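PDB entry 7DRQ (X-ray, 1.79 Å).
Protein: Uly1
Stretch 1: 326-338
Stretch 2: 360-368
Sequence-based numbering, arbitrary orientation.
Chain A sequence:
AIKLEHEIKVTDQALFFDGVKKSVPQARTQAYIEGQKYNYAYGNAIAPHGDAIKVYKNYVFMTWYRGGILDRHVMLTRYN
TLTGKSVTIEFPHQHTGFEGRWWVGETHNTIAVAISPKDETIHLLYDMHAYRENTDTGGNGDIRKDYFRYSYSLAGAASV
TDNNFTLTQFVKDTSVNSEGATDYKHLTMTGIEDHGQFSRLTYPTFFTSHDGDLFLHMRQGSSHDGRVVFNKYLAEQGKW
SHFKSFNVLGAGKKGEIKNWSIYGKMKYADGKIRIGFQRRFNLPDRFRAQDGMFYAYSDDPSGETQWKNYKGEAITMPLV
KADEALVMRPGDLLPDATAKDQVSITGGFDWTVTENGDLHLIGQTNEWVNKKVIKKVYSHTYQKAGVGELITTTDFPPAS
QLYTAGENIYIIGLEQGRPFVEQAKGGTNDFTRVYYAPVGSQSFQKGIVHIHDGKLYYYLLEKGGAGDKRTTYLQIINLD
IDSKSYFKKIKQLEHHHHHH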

# COMPACT_ATOMS: atom_id res chain seq x y z
N LEU A 326 19.39 -10.70 -2.55
CA LEU A 326 20.01 -9.47 -3.05
C LEU A 326 19.87 -9.32 -4.56
O LEU A 326 20.03 -10.29 -5.31
CB LEU A 326 21.49 -9.47 -2.68
CG LEU A 326 22.29 -8.24 -3.08
CD1 LEU A 326 21.90 -7.04 -2.21
CD2 LEU A 326 23.79 -8.53 -2.96
N VAL A 327 19.60 -8.09 -5.02
CA VAL A 327 19.74 -7.76 -6.44
C VAL A 327 20.73 -6.61 -6.67
O VAL A 327 21.36 -6.54 -7.73
CB VAL A 327 18.38 -7.42 -7.10
CG1 VAL A 327 17.43 -8.62 -7.05
CG2 VAL A 327 17.74 -6.19 -6.46
N MSE A 328 20.88 -5.72 -5.70
CA MSE A 328 21.68 -4.48 -5.90
C MSE A 328 21.99 -3.83 -4.56
O MSE A 328 21.21 -3.95 -3.62
CB MSE A 328 20.92 -3.51 -6.84
CG MSE A 328 21.78 -2.44 -7.56
SE MSE A 328 22.00 -0.74 -6.61
CE MSE A 328 20.05 -0.42 -6.13
N ARG A 329 23.13 -3.15 -4.45
CA ARG A 329 23.46 -2.44 -3.22
C ARG A 329 23.38 -0.96 -3.51
O ARG A 329 24.32 -0.41 -4.10
CB ARG A 329 24.86 -2.81 -2.72
CG ARG A 329 25.08 -4.29 -2.43
CD ARG A 329 24.70 -4.62 -1.01
NE ARG A 329 25.21 -5.94 -0.66
CZ ARG A 329 24.71 -6.71 0.30
NH1 ARG A 329 23.68 -6.29 1.02
NH2 ARG A 329 25.24 -7.91 0.52
N PRO A 330 22.32 -0.25 -3.12
CA PRO A 330 22.22 1.18 -3.50
C PRO A 330 23.31 2.06 -2.89
O PRO A 330 23.59 3.14 -3.43
CB PRO A 330 20.83 1.60 -2.99
CG PRO A 330 20.07 0.33 -2.82
CD PRO A 330 21.07 -0.76 -2.51
N GLY A 331 23.93 1.62 -1.79
CA GLY A 331 25.09 2.35 -1.27
C GLY A 331 26.19 2.52 -2.30
O GLY A 331 26.94 3.51 -2.27
N ASP A 332 26.31 1.56 -3.23
CA ASP A 332 27.25 1.64 -4.32
C ASP A 332 27.07 2.90 -5.15
O ASP A 332 28.02 3.31 -5.83
CB ASP A 332 27.06 0.43 -5.24
CG ASP A 332 27.35 -0.83 -4.55
OD1 ASP A 332 27.75 -0.72 -3.34
OD2 ASP A 332 27.44 -1.93 -5.16
N LEU A 333 25.85 3.43 -5.23
CA LEU A 333 25.58 4.60 -6.05
C LEU A 333 26.20 5.87 -5.47
O LEU A 333 26.29 6.89 -6.18
CB LEU A 333 24.07 4.77 -6.20
CG LEU A 333 23.33 3.53 -6.70
CD1 LEU A 333 21.82 3.76 -6.70
CD2 LEU A 333 23.81 3.13 -8.08
N LEU A 334 26.59 5.85 -4.20
CA LEU A 334 27.30 6.95 -3.55
C LEU A 334 28.53 6.33 -2.90
O LEU A 334 28.62 6.24 -1.67
CB LEU A 334 26.42 7.66 -2.53
CG LEU A 334 25.16 8.32 -3.10
CD1 LEU A 334 24.16 8.62 -2.00
CD2 LEU A 334 25.54 9.61 -3.84
N PRO A 335 29.48 5.85 -3.70
CA PRO A 335 30.53 4.99 -3.15
C PRO A 335 31.48 5.70 -2.20
O PRO A 335 32.16 5.02 -1.43
CB PRO A 335 31.27 4.49 -4.40
CG PRO A 335 31.02 5.53 -5.43
CD PRO A 335 29.66 6.10 -5.14
N ASP A 336 31.53 7.03 -2.22
CA ASP A 336 32.38 7.78 -1.29
C ASP A 336 31.61 8.28 -0.07
O ASP A 336 32.21 8.94 0.79
CB ASP A 336 33.03 8.96 -2.00
CG ASP A 336 34.07 8.53 -3.02
OD1 ASP A 336 34.77 7.53 -2.77
OD2 ASP A 336 34.17 9.19 -4.08
N ALA A 337 30.31 8.00 0.01
CA ALA A 337 29.48 8.49 1.11
C ALA A 337 29.55 7.46 2.23
O ALA A 337 28.65 6.64 2.43
CB ALA A 337 28.05 8.73 0.64
N THR A 338 30.65 7.52 2.99
CA THR A 338 30.97 6.53 4.02
C THR A 338 30.77 7.02 5.44
O THR A 338 30.90 6.22 6.37
CB THR A 338 32.44 6.08 3.90
OG1 THR A 338 33.27 7.23 3.79
CG2 THR A 338 32.63 5.19 2.68
N HIS A 360 12.08 -5.46 -13.14
CA HIS A 360 12.39 -4.04 -13.02
C HIS A 360 12.28 -3.61 -11.57
O HIS A 360 11.27 -3.92 -10.92
CB HIS A 360 11.44 -3.20 -13.88
CG HIS A 360 11.62 -3.41 -15.34
ND1 HIS A 360 12.46 -2.64 -16.11
CD2 HIS A 360 11.09 -4.33 -16.18
CE1 HIS A 360 12.45 -3.08 -17.36
NE2 HIS A 360 11.61 -4.09 -17.43
N LEU A 361 13.28 -2.89 -11.06
CA LEU A 361 13.25 -2.30 -9.73
C LEU A 361 13.81 -0.89 -9.77
O LEU A 361 14.80 -0.62 -10.45
CB LEU A 361 14.08 -3.11 -8.71
CG LEU A 361 13.85 -4.62 -8.71
CD1 LEU A 361 14.91 -5.35 -9.55
CD2 LEU A 361 13.84 -5.14 -7.29
N ILE A 362 13.19 0.01 -8.99
CA ILE A 362 13.63 1.39 -8.93
C ILE A 362 13.85 1.78 -7.47
O ILE A 362 13.29 1.18 -6.55
CB ILE A 362 12.63 2.35 -9.60
CG1 ILE A 362 11.27 2.30 -8.89
CG2 ILE A 362 12.48 2.02 -11.08
CD1 ILE A 362 10.33 3.41 -9.34
N GLY A 363 14.68 2.80 -7.28
CA GLY A 363 15.00 3.28 -5.95
C GLY A 363 15.41 4.73 -5.98
O GLY A 363 15.80 5.27 -7.03
N GLN A 364 15.32 5.37 -4.82
CA GLN A 364 15.86 6.70 -4.61
C GLN A 364 16.89 6.62 -3.48
O GLN A 364 16.56 6.20 -2.37
CB GLN A 364 14.79 7.72 -4.26
CG GLN A 364 15.37 9.13 -4.17
CD GLN A 364 14.36 10.18 -3.74
OE1 GLN A 364 13.15 9.97 -3.84
NE2 GLN A 364 14.87 11.32 -3.28
N THR A 365 18.12 7.01 -3.78
CA THR A 365 19.23 6.92 -2.84
C THR A 365 19.79 8.32 -2.65
O THR A 365 20.32 8.91 -3.60
CB THR A 365 20.30 5.96 -3.36
OG1 THR A 365 19.71 4.67 -3.56
CG2 THR A 365 21.48 5.84 -2.36
N ASN A 366 19.68 8.86 -1.44
CA ASN A 366 20.05 10.25 -1.19
C ASN A 366 21.36 10.35 -0.44
O ASN A 366 21.65 9.52 0.43
CB ASN A 366 18.96 10.97 -0.40
CG ASN A 366 17.62 10.94 -1.10
OD1 ASN A 366 17.55 11.14 -2.31
ND2 ASN A 366 16.57 10.68 -0.34
N GLU A 367 22.15 11.37 -0.76
CA GLU A 367 23.33 11.70 0.04
C GLU A 367 22.93 12.67 1.14
O GLU A 367 22.29 13.69 0.87
CB GLU A 367 24.44 12.30 -0.83
CG GLU A 367 25.75 12.47 -0.03
CD GLU A 367 26.94 12.83 -0.89
OE1 GLU A 367 26.73 13.07 -2.09
OE2 GLU A 367 28.07 12.88 -0.36
N TRP A 368 23.35 12.37 2.37
CA TRP A 368 22.85 13.05 3.57
C TRP A 368 24.05 13.62 4.32
O TRP A 368 24.81 12.87 4.93
CB TRP A 368 22.06 12.05 4.42
CG TRP A 368 21.49 12.55 5.71
CD1 TRP A 368 22.05 12.43 6.95
CD2 TRP A 368 20.23 13.19 5.91
NE1 TRP A 368 21.23 12.98 7.90
CE2 TRP A 368 20.10 13.45 7.29
CE3 TRP A 368 19.20 13.59 5.05
CZ2 TRP A 368 18.99 14.10 7.83
CZ3 TRP A 368 18.09 14.23 5.59
CH2 TRP A 368 18.00 14.47 6.97

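Stretch 2 is one extended strand from His 360 to Trp 368, and it runs on at both ends. Stretch 1 is irregular, with a short 3-10 segment and a turn. The 3-10 segment spans Pro 330 to Leu 333, with Leu 333 N hydrogen-bonded to Pro 330 O at 2.9 Å. A type I turn follows from Leu 334 to Ala 337, closed by a hydrogen bond from Ala 337 N to Leu 334 O at 3.0 Å. No hydrogen bond joins the two stretches; every close contact involves a side chain of stretch 1, packed on side chains or, for Leu 334, also on backbone. The backbones stay apart: the CA atoms of Pro 330 and Thr 365 are 6.5 Å from each other, those of Val 327 and Leu 361 9.1 Å.

Along the strand, Leu 361 and Thr 365 point toward stretch 1, while Ile 362, Gln 364 and Asn 366 point away. Thr 365 has the largest area covered by the other stretch, and it touches Pro 330, Leu 333 and Leu 334. Its OG1 lies 3.3 Å from Pro 330 CB and 3.9 Å from Leu 333 CD1. Its CG2 lies 3.9 Å from Leu 334 CD1. That same Leu 334 CD1 also reaches the strand backbone, 3.6 Å from both Asn 366 O and Glu 367 N. Val 327 CG2 meets Leu 361 CD2 at 4.1 Å, a separate apolar contact. Ala 337 CB approaches Glu 367 OE2 at 4.3 Å; that oxygen is hydrogen-bonded elsewhere in the structure.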